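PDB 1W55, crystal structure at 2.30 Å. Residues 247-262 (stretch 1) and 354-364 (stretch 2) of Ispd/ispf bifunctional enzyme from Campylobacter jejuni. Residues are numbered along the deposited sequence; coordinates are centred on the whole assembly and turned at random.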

# COMPACT_ATOMS: atom_id res chain seq x y z
N ASP A 247 -26.21 -3.37 -46.50
CA ASP A 247 -25.28 -4.06 -45.60
C ASP A 247 -25.98 -4.49 -44.29
O ASP A 247 -25.92 -3.76 -43.30
CB ASP A 247 -24.11 -3.12 -45.32
CG ASP A 247 -22.86 -3.82 -44.81
OD1 ASP A 247 -22.95 -4.83 -44.06
OD2 ASP A 247 -21.73 -3.38 -45.09
N VAL A 248 -26.64 -5.66 -44.30
CA VAL A 248 -27.34 -6.16 -43.10
C VAL A 248 -26.37 -6.35 -41.95
O VAL A 248 -26.75 -6.17 -40.80
CB VAL A 248 -27.91 -7.60 -43.19
CG1 VAL A 248 -29.40 -7.65 -42.81
CG2 VAL A 248 -27.51 -8.37 -44.42
N LEU A 249 -25.16 -6.79 -42.27
CA LEU A 249 -24.15 -6.97 -41.24
C LEU A 249 -23.89 -5.65 -40.48
O LEU A 249 -24.03 -5.59 -39.26
CB LEU A 249 -22.86 -7.57 -41.82
CG LEU A 249 -21.83 -7.99 -40.76
CD1 LEU A 249 -20.88 -9.07 -41.31
CD2 LEU A 249 -21.04 -6.79 -40.23
N ALA A 250 -23.53 -4.60 -41.22
CA ALA A 250 -23.24 -3.31 -40.60
C ALA A 250 -24.44 -2.83 -39.78
O ALA A 250 -24.27 -2.27 -38.70
CB ALA A 250 -22.86 -2.28 -41.68
N HIS A 251 -25.64 -3.09 -40.27
CA HIS A 251 -26.86 -2.65 -39.61
C HIS A 251 -27.09 -3.41 -38.31
O HIS A 251 -27.47 -2.80 -37.30
CB HIS A 251 -28.06 -2.77 -40.56
CG HIS A 251 -27.91 -1.92 -41.79
ND1 HIS A 251 -28.57 -2.20 -42.97
CD2 HIS A 251 -27.16 -0.82 -42.03
CE1 HIS A 251 -28.24 -1.30 -43.88
NE2 HIS A 251 -27.39 -0.45 -43.33
N SER A 252 -26.84 -4.72 -38.33
CA SER A 252 -26.99 -5.54 -37.14
C SER A 252 -25.97 -5.12 -36.09
O SER A 252 -26.29 -4.98 -34.92
CB SER A 252 -26.82 -7.02 -37.48
OG SER A 252 -26.81 -7.81 -36.30
N LEU A 253 -24.74 -4.89 -36.54
CA LEU A 253 -23.67 -4.51 -35.64
C LEU A 253 -23.92 -3.13 -34.99
O LEU A 253 -23.68 -2.94 -33.80
CB LEU A 253 -22.33 -4.53 -36.37
CG LEU A 253 -21.12 -4.12 -35.56
CD1 LEU A 253 -21.00 -4.94 -34.24
CD2 LEU A 253 -19.87 -4.25 -36.44
N THR A 254 -24.40 -2.18 -35.78
CA THR A 254 -24.81 -0.88 -35.27
C THR A 254 -25.82 -1.03 -34.12
O THR A 254 -25.69 -0.40 -33.08
CB THR A 254 -25.42 -0.06 -36.42
OG1 THR A 254 -24.44 0.12 -37.48
CG2 THR A 254 -25.77 1.34 -35.94
N ASP A 255 -26.83 -1.88 -34.32
CA ASP A 255 -27.81 -2.15 -33.27
C ASP A 255 -27.16 -2.69 -31.98
O ASP A 255 -27.52 -2.27 -30.89
CB ASP A 255 -28.88 -3.11 -33.77
CG ASP A 255 -30.16 -2.39 -34.20
OD1 ASP A 255 -30.14 -1.14 -34.26
OD2 ASP A 255 -31.22 -2.99 -34.49
N ALA A 256 -26.19 -3.59 -32.11
CA ALA A 256 -25.55 -4.17 -30.93
C ALA A 256 -24.78 -3.14 -30.13
O ALA A 256 -24.86 -3.11 -28.90
CB ALA A 256 -24.65 -5.36 -31.31
N ILE A 257 -24.05 -2.27 -30.83
CA ILE A 257 -23.24 -1.22 -30.22
C ILE A 257 -24.10 -0.16 -29.52
O ILE A 257 -23.80 0.25 -28.40
CB ILE A 257 -22.30 -0.57 -31.29
CG1 ILE A 257 -21.21 -1.57 -31.69
CG2 ILE A 257 -21.66 0.71 -30.73
CD1 ILE A 257 -20.46 -1.23 -32.98
N LEU A 258 -25.16 0.28 -30.19
CA LEU A 258 -26.10 1.21 -29.58
C LEU A 258 -26.82 0.57 -28.40
O LEU A 258 -27.06 1.23 -27.38
CB LEU A 258 -27.14 1.68 -30.60
CG LEU A 258 -26.64 2.53 -31.78
CD1 LEU A 258 -27.74 2.64 -32.83
CD2 LEU A 258 -26.16 3.92 -31.33
N GLY A 259 -27.16 -0.72 -28.55
CA GLY A 259 -27.90 -1.43 -27.52
C GLY A 259 -27.12 -1.57 -26.24
O GLY A 259 -27.66 -1.35 -25.16
N ALA A 260 -25.83 -1.91 -26.35
CA ALA A 260 -24.97 -2.07 -25.18
C ALA A 260 -24.80 -0.74 -24.44
O ALA A 260 -24.62 -0.72 -23.22
CB ALA A 260 -23.60 -2.65 -25.59
N ALA A 261 -24.88 0.37 -25.18
CA ALA A 261 -24.72 1.71 -24.63
C ALA A 261 -26.03 2.33 -24.17
O ALA A 261 -26.05 3.44 -23.67
CB ALA A 261 -24.04 2.63 -25.66
N GLY A 262 -27.14 1.61 -24.36
CA GLY A 262 -28.45 2.10 -23.99
C GLY A 262 -28.97 3.21 -24.90
O GLY A 262 -29.78 4.02 -24.46
N GLY A 354 -33.92 -14.28 -48.12
CA GLY A 354 -33.26 -13.20 -47.40
C GLY A 354 -32.09 -13.72 -46.60
O GLY A 354 -31.76 -14.91 -46.65
N MET A 355 -31.45 -12.82 -45.86
CA MET A 355 -30.41 -13.24 -44.93
C MET A 355 -30.48 -12.46 -43.62
O MET A 355 -30.98 -11.32 -43.57
CB MET A 355 -29.02 -13.20 -45.59
CG MET A 355 -28.35 -11.85 -45.69
SD MET A 355 -26.57 -12.02 -46.12
CE MET A 355 -25.91 -11.50 -44.82
N ALA A 356 -29.98 -13.07 -42.56
CA ALA A 356 -30.01 -12.44 -41.25
C ALA A 356 -28.61 -12.38 -40.64
O ALA A 356 -27.73 -13.17 -41.00
CB ALA A 356 -30.98 -13.18 -40.33
N VAL A 357 -28.41 -11.42 -39.74
CA VAL A 357 -27.14 -11.28 -39.05
C VAL A 357 -27.36 -11.08 -37.54
O VAL A 357 -28.09 -10.18 -37.11
CB VAL A 357 -26.28 -10.13 -39.63
CG1 VAL A 357 -24.97 -10.01 -38.87
CG2 VAL A 357 -26.00 -10.34 -41.16
N LEU A 358 -26.76 -11.97 -36.74
CA LEU A 358 -26.73 -11.83 -35.29
C LEU A 358 -25.38 -11.25 -34.85
O LEU A 358 -24.32 -11.78 -35.23
CB LEU A 358 -26.96 -13.19 -34.62
CG LEU A 358 -26.84 -13.23 -33.08
CD1 LEU A 358 -28.02 -12.49 -32.43
CD2 LEU A 358 -26.74 -14.68 -32.56
N SER A 359 -25.42 -10.18 -34.06
CA SER A 359 -24.22 -9.54 -33.52
C SER A 359 -24.22 -9.53 -32.00
O SER A 359 -25.27 -9.35 -31.38
CB SER A 359 -24.10 -8.08 -34.01
OG SER A 359 -24.06 -8.01 -35.43
N SER A 360 -23.04 -9.71 -31.41
CA SER A 360 -22.83 -9.53 -29.98
C SER A 360 -21.62 -8.64 -29.75
O SER A 360 -20.58 -8.78 -30.41
CB SER A 360 -22.63 -10.85 -29.23
OG SER A 360 -23.60 -11.80 -29.60
N VAL A 361 -21.74 -7.78 -28.75
CA VAL A 361 -20.73 -6.79 -28.44
C VAL A 361 -20.58 -6.72 -26.90
O VAL A 361 -21.55 -6.95 -26.17
CB VAL A 361 -21.22 -5.47 -29.05
CG1 VAL A 361 -21.06 -4.28 -28.14
CG2 VAL A 361 -20.65 -5.29 -30.45
N ASN A 362 -19.37 -6.47 -26.43
CA ASN A 362 -19.13 -6.15 -25.03
C ASN A 362 -18.50 -4.76 -24.98
O ASN A 362 -17.56 -4.47 -25.71
CB ASN A 362 -18.21 -7.19 -24.36
CG ASN A 362 -18.99 -8.28 -23.61
OD1 ASN A 362 -20.22 -8.27 -23.57
ND2 ASN A 362 -18.27 -9.20 -22.99
N LEU A 363 -19.06 -3.90 -24.13
CA LEU A 363 -18.58 -2.55 -23.94
C LEU A 363 -18.10 -2.41 -22.50
O LEU A 363 -18.74 -2.94 -21.57
CB LEU A 363 -19.73 -1.55 -24.10
CG LEU A 363 -20.27 -1.04 -25.43
CD1 LEU A 363 -21.29 0.09 -25.11
CD2 LEU A 363 -19.13 -0.54 -26.35
N LYS A 364 -17.00 -1.70 -22.31
CA LYS A 364 -16.55 -1.30 -20.98
C LYS A 364 -16.51 0.22 -20.93
O LYS A 364 -16.69 0.87 -21.97
CB LYS A 364 -15.15 -1.84 -20.71
CG LYS A 364 -14.09 -1.19 -21.58
CD LYS A 364 -12.73 -1.80 -21.36
CE LYS A 364 -11.72 -1.20 -22.33
NZ LYS A 364 -10.31 -1.44 -21.92

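Helix 248-260 packs against strand 354-364 with their N-to-C directions 33° apart. The axes approach to 7.4 Å, and the contact buries 607 Å² summed over both sides. Most of it is apolar, with one polar cluster built from two serines.

Ser252 and Ser359 both point toward the other stretch. Ser359 OG donates to Ser252 OG at 2.9 Å. Ser252 OG in turn donates to Val357 O at 2.8 Å. The chain runs one way, so Ser252 OG both accepts and donates. The t rotamer of Ser252 and the m rotamer of Ser359 set the two hydroxyls for this. A serine hydroxyl suits the place because it is small and can serve in both roles. Leu253 N lies 3.4 Å from Ser359 OG, but the angle is poor and this is not a hydrogen bond. Leu253 N instead donates to Leu249 O at 2.9 Å, within the helix.

Apolar contacts lie before and after the serines along the helix. Near its start, Val248 CG2 meets Met355 CE at 3.5 Å. The CA-to-CB bond of Met355 points sideways, but its long side chain brings the methyl nearer. Val357 points toward the helix; its CG2 is 3.9 Å from Val248 CB, and its CG1 is 4.2 Å from Leu249 CG.

Further along, Val361 fits among Leu253, Ala256, Ile257 and Ala260. Val361 CG2 is 3.8 Å from Leu253 CD1 and 4.0 Å from Ile257 CG1, while Val361 CG1 is 4.0 Å from Ala260 CB. The small side chains of Ala256 and Ala260 both point toward the strand. Ala256 CB comes within 3.9 Å of Ser359 CB. Leu363 CD1 closes the contact, 3.6 Å from Ala260 CB and 3.8 Å from Ala261 CB.

The strand alternates. Val357, Ser359, Val361 and Leu363 point toward the helix, whereas Ala356, Leu358, Ser360 and Asn362 point away. Ser360 OG and Asn362 ND2 are hydrogen-bonded elsewhere in the structure.

Some polar groups of stretch 1 are satisfied locally. Asp247 caps the N terminus: Asp247 OD1 accepts from Ala250 N at 2.9 Å, with an angle of 169°. Thr254 points away from the strand, and Thr254 OG1 donates to Ala250 O at 2.7 Å. His251 ND1 and NE2, Asp247 OD2 and Asp255 OD1 are hydrogen-bonded elsewhere in the structure. The C terminus ends in a Schellman motif. Gly262 N donates to Gly259 O at 3.1 Å, and the positive phi of Gly262 favours glycine.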